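Local coordinates for protein L-rhamnose mutarotase (Formosa agariphila, PDB 6HHN) that interconverts the alpha and beta anomers of L-rhamnose as part of the bacterial breakdown of the algal polysaccharide ulvan, at residues Arg14-Met19 / Ile106-Val111; Gln27-Arg32 / Asp89-Ile94; Ser50-Phe55 / Leu63-Lys68. All blocks are in the same frame, centred on the assembly; numbering follows the deposited sequence.

Contact 1 (Arg14-Met19 / Ile106-Val111); sequences RLAFKM and IPLEEV
Lys18 and Ile106 form a hydrogen-bonded antiparallel pair on strand segments whose axes approach to 4.4 Å at an angle of 139°. Lys18 N donates to Ile106 O at 2.8 Å, and Ile106 N returns a bond to Lys18 O at 2.9 Å. One step on, Phe17 faces Pro107 as a non-hydrogen-bonded pair, and Phe17 CA lies 3.3 Å from Ile106 O in a CA-H...O contact. Leu108 N still donates to Ala16 O, but from above the carbonyl plane, and beyond it the strands part: a water accepts from Ala16 N and donates to Leu108 O, filling the place of the direct bond. Leu108 lays its CD1 branch against the backbone of Phe17, 3.8 Å from Phe17 C, while its CB meets Ala16 CB at 4.2 Å. Both strands belong to the antiparallel sheet of a dimeric alpha-beta barrel fold; Glu109 and Glu110 leave strand 13-20 to pair with a strand of the second subunit, which fits the divergence. Farther along, side chains make the link. Arg14, bent at chi3 (-62°), grips Glu110 side-on: Arg14 NE reaches Glu110 OE2 at 2.8 Å and Arg14 NH1 reaches Glu110 OE1 at 2.9 Å, each oxygen using its syn lone pair. The guanidinium and carboxylate planes are only 20° apart, so this two-bond salt bridge is nearly flat. Glu110 OE2 also takes a hydrogen bond from Ser53 of the second subunit, and Tyr113 adds a cation-pi partner for Arg14.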
loop_
_atom_site.group_PDB
_atom_site.type_symbol
_atom_site.label_atom_id
_atom_site.label_comp_id
_atom_site.label_asym_id
_atom_site.label_seq_id
_atom_site.Cartn_x
_atom_site.Cartn_y
_atom_site.Cartn_z
ATOM N N ARG A 14 -0.701 11.788 0.333
ATOM C CA ARG A 14 -0.450 10.372 0.092
ATOM C C ARG A 14 -1.715 9.739 -0.462
ATOM O O ARG A 14 -2.806 9.961 0.085
ATOM C CB ARG A 14 -0.035 9.673 1.386
ATOM C CG ARG A 14 1.231 10.285 1.985
ATOM C CD ARG A 14 1.475 9.832 3.404
ATOM N NE ARG A 14 0.414 10.227 4.316
ATOM C CZ ARG A 14 0.327 11.415 4.915
ATOM N NH1 ARG A 14 -0.682 11.661 5.740
ATOM N NH2 ARG A 14 1.232 12.352 4.689
ATOM N N LEU A 15 -1.564 8.936 -1.503
ATOM C CA LEU A 15 -2.674 8.250 -2.134
ATOM C C LEU A 15 -2.357 6.768 -2.235
ATOM O O LEU A 15 -1.222 6.385 -2.521
ATOM C CB LEU A 15 -2.899 8.767 -3.561
ATOM C CG LEU A 15 -3.484 10.154 -3.749
ATOM C CD1 LEU A 15 -3.778 10.298 -5.238
ATOM C CD2 LEU A 15 -4.713 10.369 -2.902
ATOM N N ALA A 16 -3.364 5.936 -2.026
ATOM C CA ALA A 16 -3.210 4.508 -2.235
ATOM C C ALA A 16 -4.441 3.968 -2.939
ATOM O O ALA A 16 -5.563 4.447 -2.727
ATOM C CB ALA A 16 -3.022 3.767 -0.901
ATOM N N PHE A 17 -4.215 2.922 -3.738
ATOM C CA PHE A 17 -5.317 2.321 -4.479
ATOM C C PHE A 17 -4.995 0.880 -4.816
ATOM O O PHE A 17 -3.835 0.471 -4.839
ATOM C CB PHE A 17 -5.690 3.124 -5.734
ATOM C CG PHE A 17 -4.533 3.516 -6.634
ATOM C CD1 PHE A 17 -3.760 4.629 -6.350
ATOM C CD2 PHE A 17 -4.219 2.772 -7.752
ATOM C CE1 PHE A 17 -2.704 4.999 -7.178
ATOM C CE2 PHE A 17 -3.166 3.147 -8.590
ATOM C CZ PHE A 17 -2.418 4.260 -8.292
ATOM N N LYS A 18 -6.051 0.114 -5.087
ATOM C CA LYS A 18 -5.972 -1.311 -5.367
ATOM C C LYS A 18 -6.367 -1.552 -6.814
ATOM O O LYS A 18 -7.382 -1.024 -7.282
ATOM C CB LYS A 18 -6.937 -2.036 -4.415
ATOM C CG LYS A 18 -7.179 -3.488 -4.701
ATOM C CD LYS A 18 -8.214 -4.108 -3.734
ATOM C CE LYS A 18 -8.699 -5.425 -4.284
ATOM N NZ LYS A 18 -9.689 -6.082 -3.418
ATOM N N MET A 19 -5.567 -2.357 -7.509
ATOM C CA MET A 19 -5.840 -2.780 -8.877
ATOM C C MET A 19 -5.792 -4.296 -8.938
ATOM O O MET A 19 -5.427 -4.959 -7.964
ATOM C CB MET A 19 -4.838 -2.166 -9.856
ATOM C CG MET A 19 -4.958 -0.650 -9.946
ATOM S SD MET A 19 -3.718 0.126 -10.974
ATOM C CE MET A 19 -2.273 -0.079 -9.938
ATOM N N ILE A 106 -9.626 0.755 -7.055
ATOM C CA ILE A 106 -10.417 0.933 -5.834
ATOM C C ILE A 106 -9.611 1.805 -4.884
ATOM O O ILE A 106 -8.510 1.415 -4.478
ATOM C CB ILE A 106 -10.719 -0.432 -5.183
ATOM C CG1 ILE A 106 -11.449 -1.363 -6.148
ATOM C CG2 ILE A 106 -11.487 -0.239 -3.873
ATOM C CD1 ILE A 106 -12.891 -1.072 -6.289
ATOM N N PRO A 107 -10.083 2.988 -4.497
ATOM C CA PRO A 107 -9.274 3.824 -3.604
ATOM C C PRO A 107 -9.250 3.256 -2.193
ATOM O O PRO A 107 -10.214 2.640 -1.727
ATOM C CB PRO A 107 -9.988 5.181 -3.637
ATOM C CG PRO A 107 -11.414 4.839 -3.969
ATOM C CD PRO A 107 -11.343 3.649 -4.896
ATOM N N LEU A 108 -8.136 3.487 -1.502
ATOM C CA LEU A 108 -7.946 3.036 -0.131
ATOM C C LEU A 108 -7.737 4.244 0.768
ATOM O O LEU A 108 -6.879 5.086 0.492
ATOM C CB LEU A 108 -6.741 2.111 -0.058
ATOM C CG LEU A 108 -6.780 0.911 -1.010
ATOM C CD1 LEU A 108 -5.437 0.186 -1.057
ATOM C CD2 LEU A 108 -7.865 -0.031 -0.610
ATOM N N GLU A 109 -8.499 4.306 1.857
ATOM C CA GLU A 109 -8.514 5.462 2.747
ATOM C C GLU A 109 -7.431 5.332 3.815
ATOM O O GLU A 109 -7.323 4.296 4.475
ATOM C CB GLU A 109 -9.889 5.526 3.418
ATOM C CG GLU A 109 -10.075 6.636 4.445
ATOM C CD GLU A 109 -11.402 6.521 5.198
ATOM O OE1 GLU A 109 -12.342 5.878 4.675
ATOM O OE2 GLU A 109 -11.512 7.067 6.317
ATOM N N GLU A 110 -6.640 6.393 3.998
ATOM C CA GLU A 110 -5.616 6.356 5.041
ATOM C C GLU A 110 -6.262 6.419 6.422
ATOM O O GLU A 110 -7.079 7.302 6.697
ATOM C CB GLU A 110 -4.617 7.499 4.871
ATOM C CG GLU A 110 -3.364 7.294 5.701
ATOM C CD GLU A 110 -2.340 8.388 5.499
ATOM O OE1 GLU A 110 -2.669 9.563 5.784
ATOM O OE2 GLU A 110 -1.208 8.064 5.065
ATOM N N VAL A 111 -5.903 5.466 7.282
ATOM C CA VAL A 111 -6.411 5.412 8.649
ATOM C C VAL A 111 -5.325 5.591 9.704
ATOM O O VAL A 111 -5.653 5.688 10.901
ATOM C CB VAL A 111 -7.221 4.129 8.922
ATOM C CG1 VAL A 111 -8.532 4.147 8.127
ATOM C CG2 VAL A 111 -6.432 2.886 8.577
HETATM O O HOH W 1 -5.693 7.118 -0.601
#

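Contact 2 (Gln27-Arg32 / Asp89-Ile94); sequences QAYKER and DFMADI
Arg32 reaches from helix 26-34 to Asp93 in the loop that follows helix 82-91, within the dimeric alpha-beta barrel fold. Between them lies Met91, bent at chi2 and chi3, which turns its CE to Tyr29 CD1 at 3.7 Å, the two side chains crossing at about a right angle. Tyr29 is a substrate-binding residue by similarity, and its ring stacks on His33, the probable proton donor, so Met91 packs directly on a likely active-site side chain. Arg32 CB lies 4.0 Å from Met91 SD. Arg32 CG comes near Phe90 CE2 and CZ, and Arg32 CD touches both Met91 SD at 3.5 Å and Phe90 CE2 at 3.8 Å. With CD anti to CA (chi2 -176°) and the chain extended as far as NE, Arg32 slides past Met91 in the opposite direction. Over one face of the guanidinium, offset toward the rim, sits Ile94 CD1, 3.7 Å from Arg32 NH1; the same methyl touches Ala28 CB at 3.9 Å. At the tip, Arg32 meets Asp93 end-on in a nearly coplanar salt bridge: Arg32 NH1 donates to Asp93 OD1 at 2.7 Å with an N-H...O angle of 172°, and Arg32 NH2 donates to Asp93 OD2 at 3.0 Å.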
loop_
_atom_site.group_PDB
_atom_site.type_symbol
_atom_site.label_atom_id
_atom_site.label_comp_id
_atom_site.label_asym_id
_atom_site.label_seq_id
_atom_site.Cartn_x
_atom_site.Cartn_y
_atom_site.Cartn_z
ATOM N N GLN A 27 4.844 -11.881 -14.229
ATOM C CA GLN A 27 6.105 -11.698 -14.942
ATOM C C GLN A 27 5.967 -10.622 -16.010
ATOM O O GLN A 27 6.825 -9.729 -16.136
ATOM C CB GLN A 27 6.559 -13.014 -15.569
ATOM C CG GLN A 27 8.047 -13.052 -15.878
ATOM C CD GLN A 27 8.903 -12.865 -14.628
ATOM O OE1 GLN A 27 8.576 -13.378 -13.551
ATOM N NE2 GLN A 27 9.992 -12.113 -14.762
ATOM N N ALA A 28 4.893 -10.694 -16.802
ATOM C CA ALA A 28 4.681 -9.710 -17.855
ATOM C C ALA A 28 4.517 -8.316 -17.265
ATOM O O ALA A 28 5.075 -7.336 -17.785
ATOM C CB ALA A 28 3.441 -10.089 -18.663
ATOM N N TYR A 29 3.763 -8.211 -16.168
ATOM C CA TYR A 29 3.554 -6.923 -15.519
ATOM C C TYR A 29 4.879 -6.330 -15.076
ATOM O O TYR A 29 5.175 -5.150 -15.328
ATOM C CB TYR A 29 2.599 -7.118 -14.331
ATOM C CG TYR A 29 2.213 -5.819 -13.669
ATOM C CD1 TYR A 29 1.151 -5.076 -14.132
ATOM C CD2 TYR A 29 2.928 -5.328 -12.587
ATOM C CE1 TYR A 29 0.819 -3.878 -13.561
ATOM C CE2 TYR A 29 2.595 -4.140 -12.010
ATOM C CZ TYR A 29 1.530 -3.424 -12.483
ATOM O OH TYR A 29 1.185 -2.228 -11.891
ATOM N N LYS A 30 5.704 -7.145 -14.415
ATOM C CA LYS A 30 6.971 -6.651 -13.899
ATOM C C LYS A 30 7.909 -6.250 -15.030
ATOM O O LYS A 30 8.556 -5.194 -14.968
ATOM C CB LYS A 30 7.616 -7.709 -13.008
ATOM C CG LYS A 30 8.944 -7.265 -12.424
ATOM C CD LYS A 30 9.198 -7.897 -11.058
ATOM C CE LYS A 30 10.573 -7.528 -10.512
ATOM N NZ LYS A 30 11.414 -6.766 -11.490
ATOM N N GLU A 31 8.000 -7.072 -16.077
ATOM C CA GLU A 31 8.895 -6.749 -17.185
ATOM C C GLU A 31 8.470 -5.463 -17.888
ATOM O O GLU A 31 9.315 -4.621 -18.228
ATOM C CB GLU A 31 8.935 -7.913 -18.174
ATOM C CG GLU A 31 9.509 -9.178 -17.566
ATOM C CD GLU A 31 9.358 -10.386 -18.466
ATOM O OE1 GLU A 31 8.762 -10.248 -19.556
ATOM O OE2 GLU A 31 9.838 -11.475 -18.076
ATOM N N ARG A 32 7.163 -5.287 -18.118
ATOM C CA ARG A 32 6.704 -4.065 -18.775
ATOM C C ARG A 32 6.977 -2.843 -17.905
ATOM O O ARG A 32 7.302 -1.765 -18.428
ATOM C CB ARG A 32 5.223 -4.184 -19.132
ATOM C CG ARG A 32 4.924 -5.212 -20.210
ATOM C CD ARG A 32 3.448 -5.255 -20.615
ATOM N NE ARG A 32 3.101 -6.522 -21.283
ATOM C CZ ARG A 32 1.884 -6.838 -21.733
ATOM N NH1 ARG A 32 0.881 -5.979 -21.617
ATOM N NH2 ARG A 32 1.667 -8.023 -22.300
ATOM N N ASP A 89 -3.712 1.148 -23.140
ATOM C CA ASP A 89 -3.933 0.208 -24.237
ATOM C C ASP A 89 -2.867 -0.887 -24.240
ATOM O O ASP A 89 -3.155 -2.063 -24.491
ATOM C CB ASP A 89 -3.872 0.946 -25.576
ATOM C CG ASP A 89 -5.040 1.916 -25.816
ATOM O OD1 ASP A 89 -6.068 1.863 -25.118
ATOM O OD2 ASP A 89 -4.913 2.757 -26.745
ATOM N N PHE A 90 -1.601 -0.510 -24.023
ATOM C CA PHE A 90 -0.493 -1.465 -24.030
ATOM C C PHE A 90 -0.630 -2.514 -22.939
ATOM O O PHE A 90 -0.242 -3.672 -23.143
ATOM C CB PHE A 90 0.788 -0.645 -23.880
ATOM C CG PHE A 90 2.053 -1.427 -23.782
ATOM C CD1 PHE A 90 2.534 -2.161 -24.836
ATOM C CD2 PHE A 90 2.829 -1.345 -22.629
ATOM C CE1 PHE A 90 3.728 -2.853 -24.749
ATOM C CE2 PHE A 90 4.027 -2.013 -22.536
ATOM C CZ PHE A 90 4.485 -2.772 -23.597
ATOM N N MET A 91 -1.196 -2.145 -21.789
ATOM C CA MET A 91 -1.290 -3.012 -20.631
ATOM C C MET A 91 -2.599 -3.795 -20.558
ATOM O O MET A 91 -2.759 -4.614 -19.643
ATOM C CB MET A 91 -1.151 -2.165 -19.359
ATOM C CG MET A 91 0.236 -1.561 -19.159
ATOM S SD MET A 91 1.520 -2.788 -18.992
ATOM C CE MET A 91 0.906 -3.669 -17.568
ATOM N N ALA A 92 -3.541 -3.569 -21.468
ATOM C CA ALA A 92 -4.922 -3.975 -21.234
ATOM C C ALA A 92 -5.128 -5.484 -21.284
ATOM O O ALA A 92 -6.131 -5.961 -20.760
ATOM C CB ALA A 92 -5.830 -3.303 -22.264
ATOM N N ASP A 93 -4.202 -6.226 -21.886
ATOM C CA ASP A 93 -4.348 -7.673 -21.990
ATOM C C ASP A 93 -4.049 -8.391 -20.689
ATOM O O ASP A 93 -4.497 -9.536 -20.517
ATOM C CB ASP A 93 -3.426 -8.230 -23.083
ATOM C CG ASP A 93 -1.939 -7.823 -22.908
ATOM O OD1 ASP A 93 -1.630 -6.751 -22.335
ATOM O OD2 ASP A 93 -1.064 -8.579 -23.379
ATOM N N ILE A 94 -3.302 -7.781 -19.772
ATOM C CA ILE A 94 -2.899 -8.468 -18.546
ATOM C C ILE A 94 -3.490 -7.860 -17.294
ATOM O O ILE A 94 -3.276 -8.406 -16.206
ATOM C CB ILE A 94 -1.369 -8.598 -18.433
ATOM C CG1 ILE A 94 -0.726 -7.231 -18.269
ATOM C CG2 ILE A 94 -0.839 -9.343 -19.676
ATOM C CD1 ILE A 94 0.791 -7.309 -18.156
#

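Contact 3 (Ser50-Phe55 / Leu63-Lys68)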
loop_
_atom_site.group_PDB
_atom_site.type_symbol
_atom_site.label_atom_id
_atom_site.label_comp_id
_atom_site.label_asym_id
_atom_site.label_seq_id
_atom_site.Cartn_x
_atom_site.Cartn_y
_atom_site.Cartn_z
ATOM N N SER A 50 5.428 11.524 -6.994
ATOM C CA SER A 50 6.728 11.029 -6.573
ATOM C C SER A 50 6.531 9.789 -5.716
ATOM O O SER A 50 5.417 9.488 -5.263
ATOM C CB SER A 50 7.511 12.083 -5.784
ATOM O OG SER A 50 6.843 12.428 -4.580
ATOM N N GLU A 51 7.628 9.059 -5.520
ATOM C CA GLU A 51 7.665 7.894 -4.641
ATOM C C GLU A 51 6.487 6.963 -4.904
ATOM O O GLU A 51 5.746 6.574 -3.999
ATOM C CB GLU A 51 7.739 8.317 -3.183
ATOM C CG GLU A 51 9.017 9.085 -2.886
ATOM C CD GLU A 51 9.136 9.466 -1.435
ATOM O OE1 GLU A 51 8.978 8.566 -0.585
ATOM O OE2 GLU A 51 9.364 10.665 -1.154
ATOM N N TYR A 52 6.326 6.621 -6.168
ATOM C CA TYR A 52 5.238 5.771 -6.646
ATOM C C TYR A 52 5.714 4.326 -6.621
ATOM O O TYR A 52 6.593 3.946 -7.391
ATOM C CB TYR A 52 4.910 6.199 -8.076
ATOM C CG TYR A 52 3.733 5.544 -8.754
ATOM C CD1 TYR A 52 2.908 4.627 -8.115
ATOM C CD2 TYR A 52 3.452 5.859 -10.074
ATOM C CE1 TYR A 52 1.836 4.068 -8.783
ATOM C CE2 TYR A 52 2.402 5.309 -10.733
ATOM C CZ TYR A 52 1.586 4.399 -10.095
ATOM O OH TYR A 52 0.515 3.841 -10.788
ATOM N N SER A 53 5.119 3.526 -5.734
ATOM C CA SER A 53 5.403 2.113 -5.615
ATOM C C SER A 53 4.147 1.312 -5.922
ATOM O O SER A 53 3.034 1.736 -5.589
ATOM C CB SER A 53 5.778 1.731 -4.169
ATOM O OG SER A 53 7.106 2.151 -3.844
ATOM N N ILE A 54 4.333 0.160 -6.556
ATOM C CA ILE A 54 3.259 -0.817 -6.707
ATOM C C ILE A 54 3.769 -2.151 -6.168
ATOM O O ILE A 54 4.881 -2.574 -6.505
ATOM C CB ILE A 54 2.792 -0.952 -8.167
ATOM C CG1 ILE A 54 2.350 0.402 -8.712
ATOM C CG2 ILE A 54 1.645 -1.992 -8.239
ATOM C CD1 ILE A 54 2.094 0.421 -10.211
ATOM N N PHE A 55 2.974 -2.774 -5.281
ATOM C CA PHE A 55 3.278 -4.045 -4.643
ATOM C C PHE A 55 2.236 -5.076 -5.062
ATOM O O PHE A 55 1.088 -4.729 -5.366
ATOM C CB PHE A 55 3.221 -3.892 -3.104
ATOM C CG PHE A 55 4.109 -2.809 -2.554
ATOM C CD1 PHE A 55 3.647 -1.508 -2.439
ATOM C CD2 PHE A 55 5.396 -3.092 -2.150
ATOM C CE1 PHE A 55 4.446 -0.510 -1.922
ATOM C CE2 PHE A 55 6.217 -2.092 -1.636
ATOM C CZ PHE A 55 5.741 -0.798 -1.527
ATOM N N LEU A 63 -2.911 -5.806 -6.811
ATOM C CA LEU A 63 -1.858 -4.798 -6.784
ATOM C C LEU A 63 -2.251 -3.697 -5.812
ATOM O O LEU A 63 -3.389 -3.221 -5.838
ATOM C CB LEU A 63 -1.665 -4.197 -8.180
ATOM C CG LEU A 63 -1.269 -5.190 -9.270
ATOM C CD1 LEU A 63 -1.487 -4.607 -10.671
ATOM C CD2 LEU A 63 0.193 -5.625 -9.087
ATOM N N PHE A 64 -1.321 -3.311 -4.955
ATOM C CA PHE A 64 -1.508 -2.207 -4.026
ATOM C C PHE A 64 -0.518 -1.117 -4.404
ATOM O O PHE A 64 0.698 -1.337 -4.373
ATOM C CB PHE A 64 -1.292 -2.692 -2.595
ATOM C CG PHE A 64 -2.341 -3.676 -2.115
ATOM C CD1 PHE A 64 -3.515 -3.223 -1.531
ATOM C CD2 PHE A 64 -2.148 -5.052 -2.222
ATOM C CE1 PHE A 64 -4.474 -4.108 -1.062
ATOM C CE2 PHE A 64 -3.113 -5.955 -1.745
ATOM C CZ PHE A 64 -4.277 -5.477 -1.178
ATOM N N ALA A 65 -1.036 0.050 -4.765
ATOM C CA ALA A 65 -0.238 1.187 -5.197
ATOM C C ALA A 65 -0.228 2.255 -4.114
ATOM O O ALA A 65 -1.258 2.531 -3.482
ATOM C CB ALA A 65 -0.830 1.785 -6.477
ATOM N N PHE A 66 0.948 2.865 -3.925
ATOM C CA PHE A 66 1.154 3.996 -3.036
ATOM C C PHE A 66 1.898 5.068 -3.819
ATOM O O PHE A 66 2.848 4.759 -4.530
ATOM C CB PHE A 66 2.010 3.560 -1.837
ATOM C CG PHE A 66 2.465 4.699 -0.969
ATOM C CD1 PHE A 66 3.653 5.376 -1.239
ATOM C CD2 PHE A 66 1.695 5.112 0.096
ATOM C CE1 PHE A 66 4.056 6.439 -0.453
ATOM C CE2 PHE A 66 2.117 6.172 0.902
ATOM C CZ PHE A 66 3.293 6.833 0.616
ATOM N N GLN A 67 1.480 6.325 -3.680
ATOM C CA GLN A 67 2.238 7.414 -4.282
ATOM C C GLN A 67 2.028 8.683 -3.476
ATOM O O GLN A 67 1.078 8.809 -2.695
ATOM C CB GLN A 67 1.875 7.643 -5.754
ATOM C CG GLN A 67 0.451 8.005 -5.959
ATOM C CD GLN A 67 0.007 8.093 -7.429
ATOM O OE1 GLN A 67 0.524 7.417 -8.335
ATOM N NE2 GLN A 67 -0.972 8.911 -7.650
ATOM N N LYS A 68 2.944 9.619 -3.664
ATOM C CA LYS A 68 2.799 10.971 -3.155
ATOM C C LYS A 68 2.471 11.892 -4.316
ATOM O O LYS A 68 3.013 11.736 -5.412
ATOM C CB LYS A 68 4.085 11.459 -2.511
ATOM C CG LYS A 68 4.465 10.720 -1.262
ATOM C CD LYS A 68 5.701 11.349 -0.672
ATOM C CE LYS A 68 6.246 10.506 0.446
ATOM N NZ LYS A 68 7.488 11.099 1.042
HETATM O O HOH W 2 5.028 14.452 -4.966
#
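Tyr52 and Gln67 lie side by side and point the same way, with Gln67 OE1 3.4 Å above the centre of the tyrosine ring and the amide plane turned 84° to it. Tyr52 CG is anti to the backbone N (chi1 -175°). Gln67 CG sits between its own backbone N and carbonyl carbon (chi1 61°), which starts the chain beside Tyr52, and the extension beyond CG carries it along the ring until OE1 stands over the centre. The same ring has Ala65 CB near its plane, 4.2 Å from Tyr52 CE1. Further along this face, Ile54 divides its branches: CG1 packs on Ala65 CB, whereas CG2 meets Leu63 CB at 4.0 Å. On the other face, Lys68, extended beyond CG, reaches toward Glu51, and its NZ meets Glu51 OE2 at 2.9 Å from above the carboxylate plane. Lys68 NZ is shared with Glu51 of the second subunit, whose own Lys68 binds Glu51 OE1, giving a reciprocal set of salt bridges. The Phe66 ring stacks on Phe66 of the second subunit.

Paired backbone bonds join Ser53 to Phe66 and Phe55 to Phe64, and another pair joins Ser50 to Lys68. Between Ser50 and Ser53 the register slips by one, a beta bulge at which Glu51 turns the chain with positive phi and psi. This is a bulged beta hairpin of the dimeric alpha-beta barrel fold, with Tyr52, a probable substrate-binding residue, on the face where Ile54 packs on Tyr29.

In the fold
Contacts 1 and 3 share one antiparallel sheet, their centres 10 Å apart: strand 13-20 lies next to strand 62-69, with Phe17 O 2.8 Å from Ala65 N. Contact 3 is more interior, seven of its twelve touching residues being buried, against one of eight in contact 1, a surface contact; both touch the second subunit. Contact 2, partly buried, lies across the chain's centre from both and joins a helix to the end of another and the loop after it. Backbone hydrogen bonds dominate the sheet contacts, whereas contact 2 relies on side chains for its cross-segment bonds. Tyr29 links contact 2 to contact 3, its CZ 3.7 Å from Leu63 CD1, while Phe17 of contact 1 packs against Tyr52.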